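Local coordinates for protein probable fumarate reductase Ifc3 (Shewanella frigidimarina, PDB 1QO8) that catalyses the essentially one-way reduction of fumarate to succinate, using a bound FAD and four covalently attached c-type hemes to carry electrons, at residues E393-R397 with D398-D402; N418-Y421 with K422-M426; A454-A457 with K458-D462. All blocks are in the same frame, centred on the assembly; numbering follows the deposited sequence.

In the fold
All three contacts are local: each joins neighbouring residues of one continuous segment within the flavoprotein-like region, at a helix start, at a junction of two helices and along a helix. None touches another, their centres lying 21 to 23 Å apart. Contacts 1 and 3 are partly buried; contact 2 is a surface contact. Contact 1 caps the start of helix 397-405, beside the probable active site and partly against the second subunit. Contact 2 spans helix 418-423 and the turn into helix 425-432. Contact 3 lies in the first half of the long helix 453-469, away from the annotated sites. The chemistry follows position: a side-chain cap, then partly weak backbone bonds, then regular helical bonding with a leucine-valine pair.

Contact 1 of 3, residues E393-R397 with D398-D402; sequences ELTTR and DKASD
Helix 397-405 opens with two nearly straight backbone bonds, Ala400 N to Thr396 O at 3.0 Å and Ser401 N to Arg397 O at 2.9 Å, both donors lying close to the line of the acceptor's C=O. Thr396 is the N-cap. Its OG1 sits between the backbone N and the carbonyl carbon (chi1 58°), which turns the oxygen toward the first turn, where it accepts a weak bond from Lys399 N at 3.3 Å. The start of the lysine chain passes the same hydroxyl, with Lys399 CG 3.4 Å from Thr396 OG1. Thr395 meets that chain from another side: its methyl CG2 presses on Lys399 CD at 3.3 Å, a tight fit, and the two side chains cross at about a right angle. Thr395 OG1 takes no part in this, being bonded to Ser392 O. An alanine at Thr395 would keep neither group, and is likely to leave the aliphatic part of Lys399 freer to swing and Ser392 O without this partner. Asp398 and Asp402 pack on Gln517 and His282 of the second subunit, respectively. Arg397, by similarity the proton donor of fumarate reduction, sends its extended chain to a salt bridge with Glu373. The cap and first-turn bonds hold the backbone at Arg397, consistent with a defined start for a side chain paired with a probable succinate-binding residue.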
ATOM      1  N   GLU A 393      13.502  17.347  25.700  1.00 38.25           N
ATOM      2  CA  GLU A 393      12.306  17.975  25.072  1.00 37.31           C
ATOM      3  C   GLU A 393      12.706  18.679  23.810  1.00 40.60           C
ATOM      4  O   GLU A 393      11.866  19.073  22.996  1.00 40.14           O
ATOM      5  CB  GLU A 393      11.673  18.876  26.071  1.00 36.54           C
ATOM      6  CG  GLU A 393      11.028  18.154  27.252  1.00 38.38           C
ATOM      7  CD  GLU A 393      12.027  17.859  28.384  1.00 43.09           C
ATOM      8  OE1 GLU A 393      13.246  18.098  28.170  1.00 40.04           O
ATOM      9  OE2 GLU A 393      11.551  17.426  29.452  1.00 40.24           O
ATOM     10  N   LEU A 394      14.021  18.961  23.637  1.00 40.58           N
ATOM     11  CA  LEU A 394      14.476  19.484  22.348  1.00 41.50           C
ATOM     12  C   LEU A 394      14.981  18.430  21.368  1.00 42.61           C
ATOM     13  O   LEU A 394      15.586  18.908  20.398  1.00 44.64           O
ATOM     14  CB  LEU A 394      15.597  20.530  22.605  1.00 41.48           C
ATOM     15  CG  LEU A 394      15.294  21.545  23.696  1.00 44.38           C
ATOM     16  CD1 LEU A 394      16.455  22.547  23.867  1.00 41.15           C
ATOM     17  CD2 LEU A 394      13.966  22.320  23.491  1.00 44.27           C
ATOM     18  N   THR A 395      14.694  17.120  21.431  1.00 44.37           N
ATOM     19  CA  THR A 395      15.032  16.257  20.343  1.00 45.99           C
ATOM     20  C   THR A 395      14.291  16.619  19.034  1.00 45.70           C
ATOM     21  O   THR A 395      13.442  17.500  19.003  1.00 44.93           O
ATOM     22  CB  THR A 395      14.571  14.800  20.491  1.00 52.07           C
ATOM     23  OG1 THR A 395      13.662  14.597  21.578  1.00 59.76           O
ATOM     24  CG2 THR A 395      15.618  13.792  20.306  1.00 48.89           C
ATOM     25  N   THR A 396      14.564  15.828  17.994  1.00 43.72           N
ATOM     26  CA  THR A 396      13.882  16.003  16.719  1.00 45.52           C
ATOM     27  C   THR A 396      12.456  15.481  16.888  1.00 41.66           C
ATOM     28  O   THR A 396      12.190  14.641  17.757  1.00 39.04           O
ATOM     29  CB  THR A 396      14.536  15.144  15.596  1.00 44.75           C
ATOM     30  OG1 THR A 396      14.415  13.804  16.154  1.00 45.92           O
ATOM     31  CG2 THR A 396      16.043  15.376  15.429  1.00 48.66           C
ATOM     32  N   ARG A 397      11.626  15.743  15.880  1.00 43.57           N
ATOM     33  CA  ARG A 397      10.201  15.401  16.011  1.00 46.43           C
ATOM     34  C   ARG A 397      10.034  13.890  15.918  1.00 45.78           C
ATOM     35  O   ARG A 397       9.229  13.318  16.631  1.00 44.36           O
ATOM     36  CB  ARG A 397       9.375  16.029  14.905  1.00 48.34           C
ATOM     37  CG  ARG A 397       9.617  17.503  14.756  1.00 55.82           C
ATOM     38  CD  ARG A 397       9.067  17.905  13.390  1.00 59.32           C
ATOM     39  NE  ARG A 397       9.293  19.337  13.205  1.00 67.17           N
ATOM     40  CZ  ARG A 397       8.239  20.084  12.833  1.00 71.06           C
ATOM     41  NH1 ARG A 397       7.057  19.456  12.713  1.00 74.35           N
ATOM     42  NH2 ARG A 397       8.360  21.389  12.616  1.00 71.41           N
ATOM     43  N   ASP A 398      10.782  13.256  14.990  1.00 48.25           N
ATOM     44  CA  ASP A 398      10.545  11.803  14.903  1.00 49.68           C
ATOM     45  C   ASP A 398      11.037  11.090  16.136  1.00 45.47           C
ATOM     46  O   ASP A 398      10.463  10.105  16.506  1.00 42.79           O
ATOM     47  CB  ASP A 398      11.035  11.137  13.639  1.00 56.78           C
ATOM     48  CG  ASP A 398      12.382  11.556  13.163  1.00 61.19           C
ATOM     49  OD1 ASP A 398      13.382  11.099  13.760  1.00 64.17           O
ATOM     50  OD2 ASP A 398      12.399  12.333  12.159  1.00 65.10           O
ATOM     51  N   LYS A 399      12.161  11.470  16.757  1.00 48.16           N
ATOM     52  CA  LYS A 399      12.508  10.930  18.054  1.00 47.90           C
ATOM     53  C   LYS A 399      11.496  11.143  19.161  1.00 47.72           C
ATOM     54  O   LYS A 399      11.245  10.258  19.999  1.00 47.58           O
ATOM     55  CB  LYS A 399      13.879  11.523  18.467  1.00 53.53           C
ATOM     56  CG  LYS A 399      15.053  10.867  17.683  1.00 58.13           C
ATOM     57  CD  LYS A 399      16.357  11.331  18.312  1.00 62.15           C
ATOM     58  CE  LYS A 399      17.640  10.922  17.648  1.00 65.76           C
ATOM     59  NZ  LYS A 399      17.599  11.043  16.157  1.00 67.79           N
ATOM     60  N   ALA A 400      10.947  12.356  19.298  1.00 45.61           N
ATOM     61  CA  ALA A 400       9.910  12.630  20.250  1.00 43.45           C
ATOM     62  C   ALA A 400       8.692  11.774  19.950  1.00 40.71           C
ATOM     63  O   ALA A 400       8.249  11.098  20.910  1.00 41.24           O
ATOM     64  CB  ALA A 400       9.675  14.158  20.360  1.00 43.19           C
ATOM     65  N   SER A 401       8.150  11.608  18.768  1.00 41.86           N
ATOM     66  CA  SER A 401       7.009  10.678  18.611  1.00 45.36           C
ATOM     67  C   SER A 401       7.296   9.231  19.017  1.00 42.55           C
ATOM     68  O   SER A 401       6.505   8.635  19.723  1.00 42.70           O
ATOM     69  CB  SER A 401       6.590  10.419  17.113  1.00 45.69           C
ATOM     70  OG  SER A 401       6.573  11.759  16.665  1.00 55.45           O
ATOM     71  N   ASP A 402       8.466   8.764  18.530  1.00 41.89           N
ATOM     72  CA  ASP A 402       8.817   7.374  18.841  1.00 43.13           C
ATOM     73  C   ASP A 402       9.048   7.249  20.326  1.00 41.39           C
ATOM     74  O   ASP A 402       8.472   6.275  20.844  1.00 43.55           O
ATOM     75  CB  ASP A 402      10.053   6.873  18.049  1.00 48.41           C
ATOM     76  CG  ASP A 402      10.319   5.404  18.424  1.00 51.98           C
ATOM     77  OD1 ASP A 402       9.502   4.525  18.066  1.00 53.56           O
ATOM     78  OD2 ASP A 402      11.300   5.107  19.142  1.00 55.37           O
TER

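Contact 2 of 3, residues N418-Y421 with K422-M426; sequences NQLY and KKAKM
Backbone hydrogen bonds carry most of the link from Asn418-Tyr421 to Lys422-Met426. Lys422 N gives the regular helical bond to Asn418 O at 2.8 Å. One residue on, Lys423 N has two acceptors: a weak bond to Gln419 O at 3.1 Å and a bond to Leu420 O at 3.0 Å, the latter bent to 139° at the hydrogen. Ala424 N then makes a weak bond to Tyr421 O at 3.4 Å. Bonds to the third residue back appear here, at the junction where Ala424 takes the N-cap position of helix 425-432. Apolar contact across the turn rests on Leu420, whose CD2 meets the methyl CB of Ala424 at 4.1 Å; Leu420 also packs on Val427 of the next helix. Gln419 and Tyr421 find their polar partners outside the two segments. Gln419 NE2 bonds to Asn483 and Asp417, while the Tyr421 ring, swung out with CG anti to the backbone N (chi1 -175°), stacks with Tyr490 and bonds through OH to Asp431, and Tyr421 O accepts from Arg428 NH2.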
ATOM      1  N   ASN A 418       3.875  28.938  36.107  1.00 43.96           N
ATOM      2  CA  ASN A 418       3.384  30.283  35.794  1.00 40.43           C
ATOM      3  C   ASN A 418       4.339  31.149  35.081  1.00 39.89           C
ATOM      4  O   ASN A 418       3.925  32.110  34.415  1.00 39.09           O
ATOM      5  CB  ASN A 418       2.905  31.029  37.072  1.00 48.49           C
ATOM      6  CG  ASN A 418       2.363  32.437  37.041  1.00 54.23           C
ATOM      7  OD1 ASN A 418       1.576  33.053  37.767  1.00 52.47           O
ATOM      8  ND2 ASN A 418       2.646  33.347  36.092  1.00 55.56           N
ATOM      9  N   GLN A 419       5.690  30.873  35.107  1.00 40.35           N
ATOM     10  CA  GLN A 419       6.583  31.721  34.319  1.00 40.37           C
ATOM     11  C   GLN A 419       6.338  31.500  32.851  1.00 39.04           C
ATOM     12  O   GLN A 419       6.363  32.343  31.935  1.00 39.38           O
ATOM     13  CB  GLN A 419       8.113  31.515  34.668  1.00 39.76           C
ATOM     14  CG  GLN A 419       8.390  31.269  36.146  1.00 41.98           C
ATOM     15  CD  GLN A 419       9.821  30.771  36.403  1.00 45.94           C
ATOM     16  OE1 GLN A 419      10.836  31.409  36.089  1.00 47.84           O
ATOM     17  NE2 GLN A 419       9.987  29.541  36.837  1.00 44.45           N
ATOM     18  N   LEU A 420       6.253  30.172  32.467  1.00 38.29           N
ATOM     19  CA  LEU A 420       6.000  29.921  31.054  1.00 37.45           C
ATOM     20  C   LEU A 420       4.590  30.466  30.743  1.00 35.92           C
ATOM     21  O   LEU A 420       4.435  31.056  29.718  1.00 35.07           O
ATOM     22  CB  LEU A 420       6.012  28.403  30.678  1.00 35.67           C
ATOM     23  CG  LEU A 420       6.163  28.135  29.186  1.00 38.35           C
ATOM     24  CD1 LEU A 420       6.991  26.828  28.984  1.00 38.65           C
ATOM     25  CD2 LEU A 420       4.811  27.896  28.474  1.00 38.09           C
ATOM     26  N   TYR A 421       3.621  30.191  31.576  1.00 38.28           N
ATOM     27  CA  TYR A 421       2.223  30.578  31.286  1.00 43.32           C
ATOM     28  C   TYR A 421       2.194  32.072  31.022  1.00 47.82           C
ATOM     29  O   TYR A 421       1.639  32.519  30.021  1.00 47.27           O
ATOM     30  CB  TYR A 421       1.282  30.291  32.453  1.00 41.45           C
ATOM     31  CG  TYR A 421      -0.209  30.546  32.205  1.00 44.09           C
ATOM     32  CD1 TYR A 421      -1.003  29.540  31.642  1.00 41.48           C
ATOM     33  CD2 TYR A 421      -0.818  31.743  32.601  1.00 42.41           C
ATOM     34  CE1 TYR A 421      -2.351  29.758  31.477  1.00 43.87           C
ATOM     35  CE2 TYR A 421      -2.151  32.001  32.422  1.00 43.30           C
ATOM     36  CZ  TYR A 421      -2.927  30.963  31.818  1.00 45.12           C
ATOM     37  OH  TYR A 421      -4.281  31.111  31.651  1.00 44.01           O
ATOM     38  N   LYS A 422       2.877  32.814  31.945  1.00 47.89           N
ATOM     39  CA  LYS A 422       2.827  34.280  31.821  1.00 49.47           C
ATOM     40  C   LYS A 422       3.597  34.744  30.616  1.00 49.23           C
ATOM     41  O   LYS A 422       3.233  35.799  30.158  1.00 47.02           O
ATOM     42  CB  LYS A 422       3.377  35.086  33.004  1.00 50.95           C
ATOM     43  CG  LYS A 422       2.388  35.276  34.107  1.00 54.18           C
ATOM     44  CD  LYS A 422       2.824  36.216  35.209  1.00 60.05           C
ATOM     45  CE  LYS A 422       4.211  35.897  35.751  1.00 63.30           C
ATOM     46  NZ  LYS A 422       4.548  36.672  36.986  1.00 64.37           N
ATOM     47  N   LYS A 423       4.520  34.012  30.030  1.00 50.34           N
ATOM     48  CA  LYS A 423       5.310  34.505  28.899  1.00 51.64           C
ATOM     49  C   LYS A 423       4.846  34.023  27.529  1.00 48.62           C
ATOM     50  O   LYS A 423       5.496  34.270  26.493  1.00 44.45           O
ATOM     51  CB  LYS A 423       6.722  33.862  29.014  1.00 54.59           C
ATOM     52  CG  LYS A 423       7.769  34.492  28.121  1.00 61.70           C
ATOM     53  CD  LYS A 423       8.551  33.480  27.272  1.00 65.64           C
ATOM     54  CE  LYS A 423       9.432  34.130  26.216  1.00 68.06           C
ATOM     55  NZ  LYS A 423       9.497  33.427  24.898  1.00 67.18           N
ATOM     56  N   ALA A 424       3.821  33.141  27.519  1.00 43.81           N
ATOM     57  CA  ALA A 424       3.466  32.561  26.196  1.00 42.66           C
ATOM     58  C   ALA A 424       1.925  32.510  26.077  1.00 42.55           C
ATOM     59  O   ALA A 424       1.262  31.663  26.668  1.00 37.77           O
ATOM     60  CB  ALA A 424       3.980  31.160  26.101  1.00 39.27           C
ATOM     61  N   LYS A 425       1.403  33.492  25.395  1.00 41.57           N
ATOM     62  CA  LYS A 425      -0.010  33.654  25.076  1.00 42.68           C
ATOM     63  C   LYS A 425      -0.556  32.428  24.307  1.00 42.91           C
ATOM     64  O   LYS A 425      -1.665  32.006  24.615  1.00 41.89           O
ATOM     65  CB  LYS A 425      -0.101  34.926  24.257  1.00 41.54           C
ATOM     66  CG  LYS A 425       0.448  34.802  22.826  1.00 44.15           C
ATOM     67  CD  LYS A 425       0.368  36.195  22.195  1.00 46.90           C
ATOM     68  CE  LYS A 425       0.549  36.115  20.679  1.00 51.15           C
ATOM     69  NZ  LYS A 425       2.018  36.001  20.459  1.00 55.31           N
ATOM     70  N   MET A 426       0.280  31.721  23.534  1.00 40.37           N
ATOM     71  CA  MET A 426      -0.142  30.406  23.001  1.00 43.12           C
ATOM     72  C   MET A 426      -0.590  29.431  24.042  1.00 41.62           C
ATOM     73  O   MET A 426      -1.699  28.883  23.979  1.00 41.95           O
ATOM     74  CB  MET A 426       0.995  29.819  22.167  1.00 46.57           C
ATOM     75  CG  MET A 426       0.759  28.375  21.738  1.00 50.84           C
ATOM     76  SD  MET A 426       2.214  27.722  20.887  1.00 51.77           S
ATOM     77  CE  MET A 426       2.486  28.936  19.608  1.00 53.21           C
TER

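Contact 3 of 3, residues A454-A457 with K458-D462; sequences ADLA and KTVSD
Leu456 and Val460 stand one turn apart on the buried face of helix 453-469, an i-to-i+4 pair in a regular alpha-helix. Although the CB of Leu456 starts away from the later turn, the end of the chain comes back nearer, and Leu456 CG lies 4.3 Å from Val460 CG2. In Val460 it is CG1 that stands anti to N (chi1 179°), which leaves CG2 beside the backbone N and turned to the preceding turn, with Val460 CG2 3.3 Å from Leu456 O. Both residues also pack on Val442 of helix 442-448, and Leu456 reaches Ala446 as well, so the pair joins the two helices by apolar contact.

The neighbouring face is polar. Thr459 places OG1 beside its own backbone N (chi1 -65°) and its methyl CG2 anti to it. This rotation brings Thr459 OG1 to 3.1 Å from Asp455 O, the acceptor that also takes Thr459 N at 2.9 Å with the donor in the carbonyl plane. Thr459 OG1 is hydrogen-bonded to Gly387 O, and Asp455 OD2 accepts from Asn388 ND2; together the two residues set this side of the helix against the loop that includes Gly387 and Asn388.

On the exposed side, Lys458 runs out extended and bends only near its end. Its CB rests 3.2 Å from Ala454 O, which also accepts Lys458 N. The bend turns the ammonium group forward along the helix, toward Asp462, where Lys458 NZ forms a long salt bridge with Asp462 OD1 at 3.6 Å.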
ATOM      1  N   ALA A 454       5.429  11.167  44.154  1.00 56.21           N
ATOM      2  CA  ALA A 454       6.883  11.093  44.385  1.00 56.67           C
ATOM      3  C   ALA A 454       7.729  11.153  43.130  1.00 56.12           C
ATOM      4  O   ALA A 454       8.824  11.750  42.990  1.00 55.30           O
ATOM      5  CB  ALA A 454       7.105   9.839  45.238  1.00 55.10           C
ATOM      6  N   ASP A 455       7.254  10.510  42.069  1.00 54.54           N
ATOM      7  CA  ASP A 455       7.981  10.628  40.783  1.00 52.77           C
ATOM      8  C   ASP A 455       7.923  12.071  40.255  1.00 49.43           C
ATOM      9  O   ASP A 455       8.993  12.611  39.923  1.00 45.94           O
ATOM     10  CB  ASP A 455       7.490   9.611  39.779  1.00 55.55           C
ATOM     11  CG  ASP A 455       7.662   8.173  40.171  1.00 58.47           C
ATOM     12  OD1 ASP A 455       7.644   7.757  41.357  1.00 62.95           O
ATOM     13  OD2 ASP A 455       7.870   7.364  39.236  1.00 59.68           O
ATOM     14  N   LEU A 456       6.772  12.721  40.241  1.00 47.22           N
ATOM     15  CA  LEU A 456       6.717  14.087  39.711  1.00 48.31           C
ATOM     16  C   LEU A 456       7.574  15.068  40.528  1.00 48.32           C
ATOM     17  O   LEU A 456       8.251  15.900  39.929  1.00 43.11           O
ATOM     18  CB  LEU A 456       5.321  14.702  39.625  1.00 46.71           C
ATOM     19  CG  LEU A 456       5.243  16.050  38.907  1.00 46.53           C
ATOM     20  CD1 LEU A 456       5.767  16.032  37.456  1.00 46.90           C
ATOM     21  CD2 LEU A 456       3.841  16.594  38.913  1.00 48.11           C
ATOM     22  N   ALA A 457       7.426  15.042  41.861  1.00 47.79           N
ATOM     23  CA  ALA A 457       8.224  15.882  42.743  1.00 49.25           C
ATOM     24  C   ALA A 457       9.719  15.604  42.597  1.00 48.66           C
ATOM     25  O   ALA A 457      10.476  16.527  42.611  1.00 46.26           O
ATOM     26  CB  ALA A 457       7.901  15.589  44.238  1.00 49.76           C
ATOM     27  N   LYS A 458      10.120  14.335  42.332  1.00 50.70           N
ATOM     28  CA  LYS A 458      11.530  14.121  42.056  1.00 50.96           C
ATOM     29  C   LYS A 458      11.935  14.729  40.725  1.00 49.54           C
ATOM     30  O   LYS A 458      13.041  15.222  40.515  1.00 47.71           O
ATOM     31  CB  LYS A 458      11.818  12.609  42.117  1.00 53.43           C
ATOM     32  CG  LYS A 458      13.250  12.342  41.659  1.00 56.65           C
ATOM     33  CD  LYS A 458      13.674  10.897  41.602  1.00 60.35           C
ATOM     34  CE  LYS A 458      15.198  10.745  41.409  1.00 63.06           C
ATOM     35  NZ  LYS A 458      15.952  11.652  42.384  1.00 63.61           N
ATOM     36  N   THR A 459      11.041  14.589  39.701  1.00 46.77           N
ATOM     37  CA  THR A 459      11.370  15.202  38.419  1.00 45.89           C
ATOM     38  C   THR A 459      11.564  16.720  38.530  1.00 43.81           C
ATOM     39  O   THR A 459      12.476  17.222  37.915  1.00 41.70           O
ATOM     40  CB  THR A 459      10.245  14.921  37.382  1.00 44.14           C
ATOM     41  OG1 THR A 459      10.307  13.496  37.215  1.00 46.63           O
ATOM     42  CG2 THR A 459      10.493  15.716  36.124  1.00 38.02           C
ATOM     43  N   VAL A 460      10.642  17.406  39.155  1.00 43.18           N
ATOM     44  CA  VAL A 460      10.759  18.831  39.401  1.00 45.58           C
ATOM     45  C   VAL A 460      11.996  19.247  40.198  1.00 45.01           C
ATOM     46  O   VAL A 460      12.642  20.225  39.739  1.00 44.94           O
ATOM     47  CB  VAL A 460       9.470  19.293  40.104  1.00 46.29           C
ATOM     48  CG1 VAL A 460       9.612  20.790  40.390  1.00 47.66           C
ATOM     49  CG2 VAL A 460       8.253  19.091  39.189  1.00 48.24           C
ATOM     50  N   SER A 461      12.373  18.572  41.296  1.00 46.96           N
ATOM     51  CA  SER A 461      13.705  18.998  41.872  1.00 48.93           C
ATOM     52  C   SER A 461      14.870  18.596  41.021  1.00 45.97           C
ATOM     53  O   SER A 461      15.798  19.412  40.785  1.00 48.02           O
ATOM     54  CB  SER A 461      13.864  18.525  43.325  1.00 54.54           C
ATOM     55  OG  SER A 461      14.350  17.198  43.410  1.00 62.43           O
ATOM     56  N   ASP A 462      14.878  17.394  40.394  1.00 45.84           N
ATOM     57  CA  ASP A 462      16.031  17.166  39.493  1.00 44.42           C
ATOM     58  C   ASP A 462      16.023  18.249  38.457  1.00 45.65           C
ATOM     59  O   ASP A 462      17.084  18.769  38.156  1.00 44.26           O
ATOM     60  CB  ASP A 462      15.907  15.834  38.748  1.00 48.74           C
ATOM     61  CG  ASP A 462      16.126  14.627  39.650  1.00 52.01           C
ATOM     62  OD1 ASP A 462      16.524  14.886  40.818  1.00 50.93           O
ATOM     63  OD2 ASP A 462      15.891  13.492  39.165  1.00 52.46           O
TER